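Local coordinates for surface-associated protein CshB (Streptococcus gordonii, PDB 6YZG) that probably helps streptococci adhere to host surfaces by binding fibronectin, as the non-repetitive domain 2 part of a long, cell-wall-anchored surface adhesin, at residues 42-48 / 64-70; 146-150 / 228-233. All coordinates share one frame. Numbering follows the deposited sequence.

Contact 1 of 2, residues 42-48 / 64-70. Unlike the reference sequence in segment 64-70: Asp65 (reference Asn).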
ATOM      1  N   LEU A  42      21.087  20.294   2.303  1.00 11.78           N
ATOM      2  CA  LEU A  42      19.938  19.713   2.996  1.00 10.55           C
ATOM      3  C   LEU A  42      18.761  20.676   2.774  1.00 11.81           C
ATOM      4  O   LEU A  42      18.444  21.552   3.655  1.00 15.88           O
ATOM      5  CB  LEU A  42      20.238  19.503   4.492  1.00 11.08           C
ATOM      6  CG  LEU A  42      21.239  18.397   4.753  1.00 11.35           C
ATOM      7  CD1 LEU A  42      21.963  18.588   6.081  1.00 11.39           C
ATOM      8  CD2 LEU A  42      20.542  17.049   4.726  1.00 10.96           C
ATOM      9  N   LYS A  43      18.100  20.504   1.660  1.00 10.88           N
ATOM     10  CA  LYS A  43      17.020  21.398   1.238  1.00 10.58           C
ATOM     11  C   LYS A  43      16.006  20.614   0.451  1.00 10.24           C
ATOM     12  O   LYS A  43      16.308  19.614  -0.233  1.00 10.38           O
ATOM     13  CB  LYS A  43      17.520  22.569   0.402  1.00 13.50           C
ATOM     14  CG  LYS A  43      18.390  23.583   1.133  1.00 17.44           C
ATOM     15  CD  LYS A  43      18.450  24.943   0.322  1.00 22.66           C
ATOM     16  CE  LYS A  43      18.956  26.135   1.106  1.00 28.60           C
ATOM     17  NZ  LYS A  43      18.251  26.333   2.403  1.00 31.90           N
ATOM     18  N   PRO A  44      14.716  21.025   0.545  1.00  9.18           N
ATOM     19  CA  PRO A  44      13.656  20.325  -0.178  1.00  9.40           C
ATOM     20  C   PRO A  44      13.506  20.742  -1.653  1.00  8.77           C
ATOM     21  O   PRO A  44      14.167  21.625  -2.144  1.00  9.25           O
ATOM     22  CB  PRO A  44      12.415  20.714   0.611  1.00  9.88           C
ATOM     23  CG  PRO A  44      12.725  22.148   1.022  1.00  9.74           C
ATOM     24  CD  PRO A  44      14.191  22.088   1.442  1.00 10.05           C
ATOM     25  N   PHE A  45      12.719  19.957  -2.364  1.00  8.57           N
ATOM     26  CA  PHE A  45      12.659  20.047  -3.844  1.00  8.59           C
ATOM     27  C   PHE A  45      12.162  21.445  -4.285  1.00  8.75           C
ATOM     28  O   PHE A  45      12.576  21.910  -5.355  1.00  9.50           O
ATOM     29  CB  PHE A  45      11.778  18.956  -4.412  1.00  8.93           C
ATOM     30  CG  PHE A  45      11.805  18.789  -5.902  1.00  9.00           C
ATOM     31  CD1 PHE A  45      12.937  18.325  -6.556  1.00  9.23           C
ATOM     32  CD2 PHE A  45      10.699  19.143  -6.638  1.00  8.41           C
ATOM     33  CE1 PHE A  45      12.886  18.166  -7.929  1.00 10.81           C
ATOM     34  CE2 PHE A  45      10.669  19.010  -8.026  1.00  9.07           C
ATOM     35  CZ  PHE A  45      11.777  18.508  -8.648  1.00 10.08           C
ATOM     36  N   ASN A  46      11.328  22.091  -3.512  1.00  9.22           N
ATOM     37  CA  ASN A  46      10.784  23.454  -3.833  1.00  9.86           C
ATOM     38  C   ASN A  46      11.888  24.507  -3.760  1.00 10.72           C
ATOM     39  O   ASN A  46      11.606  25.661  -4.132  1.00 11.04           O
ATOM     40  CB  ASN A  46       9.615  23.774  -2.915  1.00 10.47           C
ATOM     41  CG  ASN A  46       9.911  23.672  -1.441  1.00 10.57           C
ATOM     42  OD1 ASN A  46      10.335  22.620  -0.997  1.00 12.39           O
ATOM     43  ND2 ASN A  46       9.646  24.687  -0.611  1.00 14.12           N
ATOM     44  N   SER A  47      13.096  24.166  -3.369  1.00  9.92           N
ATOM     45  CA  SER A  47      14.271  25.060  -3.402  1.00 10.45           C
ATOM     46  C   SER A  47      15.129  24.872  -4.632  1.00 11.10           C
ATOM     47  O   SER A  47      16.157  25.609  -4.732  1.00 13.58           O
ATOM     48  CB  SER A  47      15.148  24.901  -2.183  1.00 10.94           C
ATOM     49  OG  SER A  47      15.881  23.692  -2.194  1.00 12.22           O
ATOM     50  N   THR A  48      14.821  23.903  -5.472  1.00 10.54           N
ATOM     51  CA  THR A  48      15.734  23.577  -6.598  1.00 10.76           C
ATOM     52  C   THR A  48      15.457  24.383  -7.870  1.00 11.42           C
ATOM     53  O   THR A  48      14.378  24.822  -8.065  1.00 10.46           O
ATOM     54  CB  THR A  48      15.671  22.085  -6.962  1.00 11.03           C
ATOM     55  OG1 THR A  48      14.372  21.764  -7.466  1.00 10.25           O
ATOM     56  CG2 THR A  48      15.977  21.184  -5.790  1.00 12.32           C
ATOM     57  N   TYR A  64       8.512  28.905  -5.569  1.00 13.82           N
ATOM     58  CA  TYR A  64       9.958  28.616  -5.588  1.00 14.31           C
ATOM     59  C   TYR A  64      10.638  29.350  -4.468  1.00 13.81           C
ATOM     60  O   TYR A  64      10.507  30.618  -4.390  1.00 15.82           O
ATOM     61  CB  TYR A  64      10.575  28.950  -6.934  1.00 14.73           C
ATOM     62  CG  TYR A  64      12.086  29.003  -6.913  1.00 14.43           C
ATOM     63  CD1 TYR A  64      12.858  27.886  -6.624  1.00 13.70           C
ATOM     64  CD2 TYR A  64      12.748  30.184  -7.198  1.00 16.46           C
ATOM     65  CE1 TYR A  64      14.239  27.947  -6.618  1.00 15.09           C
ATOM     66  CE2 TYR A  64      14.122  30.247  -7.244  1.00 17.32           C
ATOM     67  CZ  TYR A  64      14.872  29.113  -6.991  1.00 15.75           C
ATOM     68  OH  TYR A  64      16.241  29.122  -6.964  1.00 20.30           O
ATOM     69  N   ASP A  65      11.337  28.664  -3.587  1.00 13.53           N
ATOM     70  CA  ASP A  65      11.950  29.307  -2.407  1.00 14.18           C
ATOM     71  C   ASP A  65      13.370  28.772  -2.302  1.00 14.76           C
ATOM     72  O   ASP A  65      13.582  27.692  -1.703  1.00 13.00           O
ATOM     73  CB  ASP A  65      11.143  28.972  -1.151  1.00 15.56           C
ATOM     74  CG  ASP A  65      11.726  29.622   0.081  1.00 16.91           C
ATOM     75  OD1 ASP A  65      12.749  30.340  -0.073  1.00 18.37           O
ATOM     76  OD2 ASP A  65      11.179  29.379   1.189  1.00 24.92           O
ATOM     77  N   PRO A  66      14.408  29.456  -2.842  1.00 16.05           N
ATOM     78  CA  PRO A  66      15.764  28.929  -2.772  1.00 16.61           C
ATOM     79  C   PRO A  66      16.285  28.839  -1.344  1.00 15.47           C
ATOM     80  O   PRO A  66      17.266  28.144  -1.145  1.00 19.79           O
ATOM     81  CB  PRO A  66      16.586  29.883  -3.649  1.00 21.88           C
ATOM     82  CG  PRO A  66      15.810  31.168  -3.582  1.00 21.30           C
ATOM     83  CD  PRO A  66      14.347  30.763  -3.517  1.00 18.42           C
ATOM     84  N   ASP A  67      15.644  29.527  -0.404  1.00 15.37           N
ATOM     85  CA  ASP A  67      16.026  29.537   1.040  1.00 17.31           C
ATOM     86  C   ASP A  67      15.205  28.544   1.891  1.00 16.82           C
ATOM     87  O   ASP A  67      15.368  28.492   3.124  1.00 18.97           O
ATOM     88  CB  ASP A  67      15.906  30.954   1.608  1.00 22.36           C
ATOM     89  CG  ASP A  67      16.829  31.927   0.901  1.00 25.81           C
ATOM     90  OD1 ASP A  67      17.956  31.527   0.591  1.00 30.41           O
ATOM     91  OD2 ASP A  67      16.354  33.018   0.573  1.00 38.42           O
ATOM     92  N   ALA A  68      14.411  27.694   1.228  1.00 15.64           N
ATOM     93  CA  ALA A  68      13.627  26.681   1.948  1.00 13.98           C
ATOM     94  C   ALA A  68      14.550  25.735   2.710  1.00 14.94           C
ATOM     95  O   ALA A  68      15.626  25.416   2.249  1.00 16.67           O
ATOM     96  CB  ALA A  68      12.755  25.918   0.993  1.00 13.97           C
ATOM     97  N   GLU A  69      14.078  25.259   3.839  1.00 15.53           N
ATOM     98  CA  GLU A  69      14.809  24.358   4.735  1.00 16.00           C
ATOM     99  C   GLU A  69      14.018  23.051   4.858  1.00 12.37           C
ATOM    100  O   GLU A  69      12.778  23.059   4.713  1.00 13.10           O
ATOM    101  CB  GLU A  69      14.982  24.975   6.131  1.00 20.59           C
ATOM    102  CG  GLU A  69      15.877  26.201   6.159  1.00 25.12           C
ATOM    103  CD  GLU A  69      15.944  26.865   7.530  1.00 36.72           C
ATOM    104  OE1 GLU A  69      16.273  26.159   8.510  1.00 46.40           O
ATOM    105  OE2 GLU A  69      15.623  28.074   7.631  1.00 49.31           O
ATOM    106  N   ASN A  70      14.698  21.958   5.137  1.00 11.47           N
ATOM    107  CA  ASN A  70      14.051  20.680   5.489  1.00 10.03           C
ATOM    108  C   ASN A  70      13.120  20.898   6.673  1.00 10.45           C
ATOM    109  O   ASN A  70      13.514  21.583   7.641  1.00 12.18           O
ATOM    110  CB  ASN A  70      15.053  19.585   5.773  1.00 10.00           C
ATOM    111  CG  ASN A  70      15.750  19.124   4.507  1.00  9.76           C
ATOM    112  OD1 ASN A  70      15.320  19.408   3.380  1.00  9.50           O
ATOM    113  ND2 ASN A  70      16.791  18.326   4.737  1.00 10.76           N
TER
HETATM  114  O   HOH W   1      17.465  22.355   5.765  1.00 18.85           O
HETATM  115  O   HOH W   2      17.801  27.045  -6.436  1.00 26.31           O
HETATM  116  O   HOH W   3      18.829  27.043  -3.078  1.00 29.97           O
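This is a loop-to-loop contact at the two ends of a helical excursion: residues 42-48 lead from strand 33-41 into helix 49-55, and residues 64-70 return from it to strand 71-72. A type I beta turn from Asp65 to Ala68, begun by an Asx turn in which Asp67 N donates to Asp65 OD1 (3.0 Å), lies against the 3-10 segment 45-47. Asp65, which replaces the Asn of the reference sequence, ties the two together through its backbone: its N donates almost linearly to Asn46 O at 3.1 Å, and its O receives a CA-H...O contact from Ser47 CA at 3.2 Å. Between the polar links, Pro44 CG meets Ala68 CB at 3.8 Å in a small apolar patch. Lys43 leaves its backbone pointing away, then curls back so that NZ donates to Ala68 O at 2.8 Å. Asn70 packs its amide beside the backbone of Leu42 and Lys43, but its OD1 is taken by the backbone N of Gly122, on strand 119-131; Asn46 OD1 likewise pairs with Asn120, so both loops are fastened to the same strand. Phe45 faces elsewhere, meeting Tyr210 of its own chain and Tyr249 of the second subunit, both edge-to-face. Thr48 is the N-cap of the helix, its OG1 accepting from Tyr51 N while donating to Phe45 O. Water bridges the two loops at both ends. One molecule donates to Leu42 O (2.5 Å) and accepts from Asn70 N (2.9 Å); a second joins Ser47 O (2.8 Å) to Tyr64 OH (2.7 Å).

Contact 2 of 2, residues 146-150 / 228-233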
ATOM      1  N   GLU A 146      10.552   2.632   0.920  1.00 14.76           N
ATOM      2  CA  GLU A 146       9.171   2.567   1.456  1.00 14.88           C
ATOM      3  C   GLU A 146       8.139   2.573   0.341  1.00 15.60           C
ATOM      4  O   GLU A 146       8.382   3.066  -0.727  1.00 14.72           O
ATOM      5  CB  GLU A 146       8.881   3.745   2.378  1.00 15.76           C
ATOM      6  CG  GLU A 146       9.717   3.764   3.631  1.00 19.19           C
ATOM      7  CD  GLU A 146       9.141   2.827   4.679  1.00 29.61           C
ATOM      8  OE1 GLU A 146       8.041   2.324   4.476  1.00 34.11           O
ATOM      9  OE2 GLU A 146       9.796   2.613   5.661  1.00 39.23           O
ATOM     10  N   ASP A 147       6.957   2.084   0.686  1.00 17.21           N
ATOM     11  CA  ASP A 147       5.818   2.137  -0.251  1.00 19.68           C
ATOM     12  C   ASP A 147       5.342   3.591  -0.357  1.00 15.48           C
ATOM     13  O   ASP A 147       5.535   4.363   0.542  1.00 16.20           O
ATOM     14  CB  ASP A 147       4.652   1.261   0.210  1.00 23.95           C
ATOM     15  CG  ASP A 147       3.942   0.599  -0.970  1.00 37.90           C
ATOM     16  OD1 ASP A 147       4.097   1.063  -2.090  1.00 45.21           O
ATOM     17  OD2 ASP A 147       3.309  -0.432  -0.775  1.00 52.07           O
ATOM     18  N   ALA A 148       4.783   3.904  -1.502  1.00 17.07           N
ATOM     19  CA  ALA A 148       4.244   5.239  -1.771  1.00 15.80           C
ATOM     20  C   ALA A 148       2.834   5.128  -2.367  1.00 17.61           C
ATOM     21  O   ALA A 148       2.637   4.425  -3.308  1.00 19.70           O
ATOM     22  CB  ALA A 148       5.169   5.946  -2.726  1.00 16.79           C
ATOM     23  N   ASN A 149       1.908   5.802  -1.737  1.00 19.79           N
ATOM     24  CA  ASN A 149       0.577   6.036  -2.298  1.00 20.66           C
ATOM     25  C   ASN A 149       0.678   7.272  -3.194  1.00 20.78           C
ATOM     26  O   ASN A 149       1.709   7.944  -3.262  1.00 17.34           O
ATOM     27  CB  ASN A 149      -0.415   6.071  -1.144  1.00 21.43           C
ATOM     28  CG  ASN A 149      -0.321   7.277  -0.260  1.00 25.35           C
ATOM     29  OD1 ASN A 149      -0.245   8.398  -0.758  1.00 25.41           O
ATOM     30  ND2 ASN A 149      -0.416   7.061   1.053  1.00 29.46           N
ATOM     31  N   PRO A 150      -0.360   7.634  -3.959  1.00 17.92           N
ATOM     32  CA  PRO A 150      -0.283   8.734  -4.896  1.00 17.30           C
ATOM     33  C   PRO A 150       0.013  10.111  -4.296  1.00 17.99           C
ATOM     34  O   PRO A 150       0.343  10.987  -5.083  1.00 19.85           O
ATOM     35  CB  PRO A 150      -1.687   8.735  -5.541  1.00 19.48           C
ATOM     36  CG  PRO A 150      -2.122   7.309  -5.403  1.00 21.72           C
ATOM     37  CD  PRO A 150      -1.650   6.918  -4.028  1.00 21.91           C
ATOM     38  N   ASN A 228       7.082   8.029  -8.264  1.00 11.87           N
ATOM     39  CA  ASN A 228       6.269   6.878  -8.691  1.00 13.56           C
ATOM     40  C   ASN A 228       5.731   6.081  -7.506  1.00 20.95           C
ATOM     41  O   ASN A 228       5.961   6.409  -6.382  1.00 17.49           O
ATOM     42  CB  ASN A 228       7.157   5.846  -9.366  1.00 15.32           C
ATOM     43  CG  ASN A 228       7.980   6.425 -10.482  1.00 16.24           C
ATOM     44  OD1 ASN A 228       7.463   7.029 -11.386  1.00 22.08           O
ATOM     45  ND2 ASN A 228       9.280   6.245 -10.379  1.00 14.93           N
ATOM     46  N   ARG A 229       5.037   5.002  -7.868  1.00 25.85           N
ATOM     47  CA  ARG A 229       4.588   3.942  -6.928  1.00 31.44           C
ATOM     48  C   ARG A 229       4.696   2.588  -7.629  1.00 28.75           C
ATOM     49  O   ARG A 229       4.467   2.495  -8.812  1.00 31.27           O
ATOM     50  CB  ARG A 229       3.247   4.270  -6.291  1.00 37.65           C
ATOM     51  CG  ARG A 229       2.136   4.686  -7.235  1.00 38.05           C
ATOM     52  CD  ARG A 229       0.980   5.122  -6.393  1.00 43.38           C
ATOM     53  NE  ARG A 229       0.784   4.233  -5.267  1.00 44.97           N
ATOM     54  CZ  ARG A 229      -0.286   3.480  -5.119  1.00 48.61           C
ATOM     55  NH1 ARG A 229      -0.407   2.682  -4.079  1.00 40.08           N
ATOM     56  NH2 ARG A 229      -1.241   3.562  -6.021  1.00 49.39           N
ATOM     57  N   SER A 230       5.122   1.573  -6.883  1.00 35.88           N
ATOM     58  CA  SER A 230       5.232   0.167  -7.366  1.00 34.32           C
ATOM     59  C   SER A 230       3.812  -0.315  -7.688  1.00 33.46           C
ATOM     60  O   SER A 230       2.910   0.171  -6.971  1.00 33.22           O
ATOM     61  CB  SER A 230       5.902  -0.753  -6.361  1.00 40.20           C
ATOM     62  OG  SER A 230       5.686  -2.110  -6.743  1.00 39.58           O
ATOM     63  N   ASN A 231       3.662  -1.125  -8.757  1.00 38.25           N
ATOM     64  CA  ASN A 231       2.367  -1.473  -9.410  1.00 41.42           C
ATOM     65  C   ASN A 231       2.060  -2.975  -9.264  1.00 47.56           C
ATOM     66  O   ASN A 231       0.982  -3.399  -9.749  1.00 46.53           O
ATOM     67  CB  ASN A 231       2.327  -1.017 -10.887  1.00 38.44           C
ATOM     68  CG  ASN A 231       3.056  -1.910 -11.876  1.00 38.61           C
ATOM     69  OD1 ASN A 231       3.803  -2.799 -11.487  1.00 37.63           O
ATOM     70  ND2 ASN A 231       2.890  -1.652 -13.169  1.00 42.97           N
ATOM     71  N   GLU A 232       2.947  -3.765  -8.654  1.00 49.86           N
ATOM     72  CA  GLU A 232       2.707  -5.226  -8.549  1.00 57.51           C
ATOM     73  C   GLU A 232       2.350  -5.557  -7.099  1.00 53.03           C
ATOM     74  O   GLU A 232       3.228  -5.434  -6.220  1.00 53.95           O
ATOM     75  CB  GLU A 232       3.858  -6.059  -9.117  1.00 63.20           C
ATOM     76  CG  GLU A 232       5.215  -5.847  -8.471  1.00 69.67           C
ATOM     77  CD  GLU A 232       6.235  -6.829  -9.022  1.00 76.13           C
ATOM     78  OE1 GLU A 232       6.974  -7.441  -8.220  1.00 81.52           O
ATOM     79  OE2 GLU A 232       6.264  -7.001 -10.261  1.00 74.54           O
ATOM     80  N   ARG A 233       1.088  -5.935  -6.880  1.00 49.65           N
ATOM     81  CA  ARG A 233       0.589  -6.457  -5.588  1.00 45.54           C
ATOM     82  C   ARG A 233       0.016  -7.867  -5.784  1.00 39.50           C
ATOM     83  O   ARG A 233      -0.385  -8.244  -6.950  1.00 35.56           O
ATOM     84  CB  ARG A 233      -0.475  -5.540  -4.982  1.00 54.82           C
ATOM     85  CG  ARG A 233      -0.017  -4.785  -3.741  1.00 60.72           C
ATOM     86  CD  ARG A 233       0.532  -5.600  -2.563  1.00 64.59           C
ATOM     87  NE  ARG A 233       0.980  -4.669  -1.521  1.00 69.06           N
ATOM     88  CZ  ARG A 233       1.654  -4.971  -0.402  1.00 75.05           C
ATOM     89  NH1 ARG A 233       1.985  -4.004   0.440  1.00 74.58           N
ATOM     90  NH2 ARG A 233       2.013  -6.213  -0.123  1.00 73.72           N
TER
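An arginine side chain fastens a connecting loop to the end of a beta strand here: residues 146-150, between strands 134-144 and 153-158, cross the end of strand 224-229, the central strand of a three-stranded antiparallel sheet, and the loop that follows it. Arg229 points toward the loop 146-150 and gives up more surface to the contact than any other residue. Its backbone is hydrogen-bonded to Asn180 on the edge strand 180-181. Ala148 O, lying near the guanidinium plane, accepts from Arg229 NE, while Pro150 N sits over one face of the group and Pro150 CD lies 3.8 Å from Arg229 NE. The methyl group of Ala148 packs on the strand backbone, Ala148 CB to Asn228 O at 3.8 Å. Two backbone amides of the loop are satisfied within their own part of the chain: Asn149 N donates to Glu152, and Ala148 N makes a weak hydrogen bond to Asp147 OD1 at 3.0 Å. Farther along, Asp147 OD2 and Arg233 NH1 form a long salt bridge of 4.0 Å. The stronger partner of each charge is in the second subunit: Asp147 OD2 pairs with Arg233 NE of that copy, and Arg233 NE with its Asp147 OD2. These reciprocal pairs place the outer end of the contact at the dimer interface, where a weak hydrogen bond also links Ser230 OG with Arg233 NH2 of the second subunit. Between the two segments, the one hydrogen bond is Arg229 NE to Ala148 O, 2.7 Å long and 169° at the hydrogen.

Contact 1 closes before contact 2 opens along the chain, and their centres lie 25 Å apart, with nearest atoms about 11 Å from each other and no touch. The two are associated with different sheets. Contact 1 brackets helix 49-55, in the connection that runs along the chain from strand 33-41 to strand 71-72 of the six-stranded antiparallel sheet; contact 2 lies at the three-stranded sheet of 153-158, 224-229 and 180-181. Strand 134-144, paired with 119-131 in the larger sheet, runs on into loop 146-150 and so connects the two regions. All four segments belong to the CshA-type non-repetitive domain 2, and both contacts reach the second subunit, so intrachain loop packing and dimer contacts occur together at two separate places.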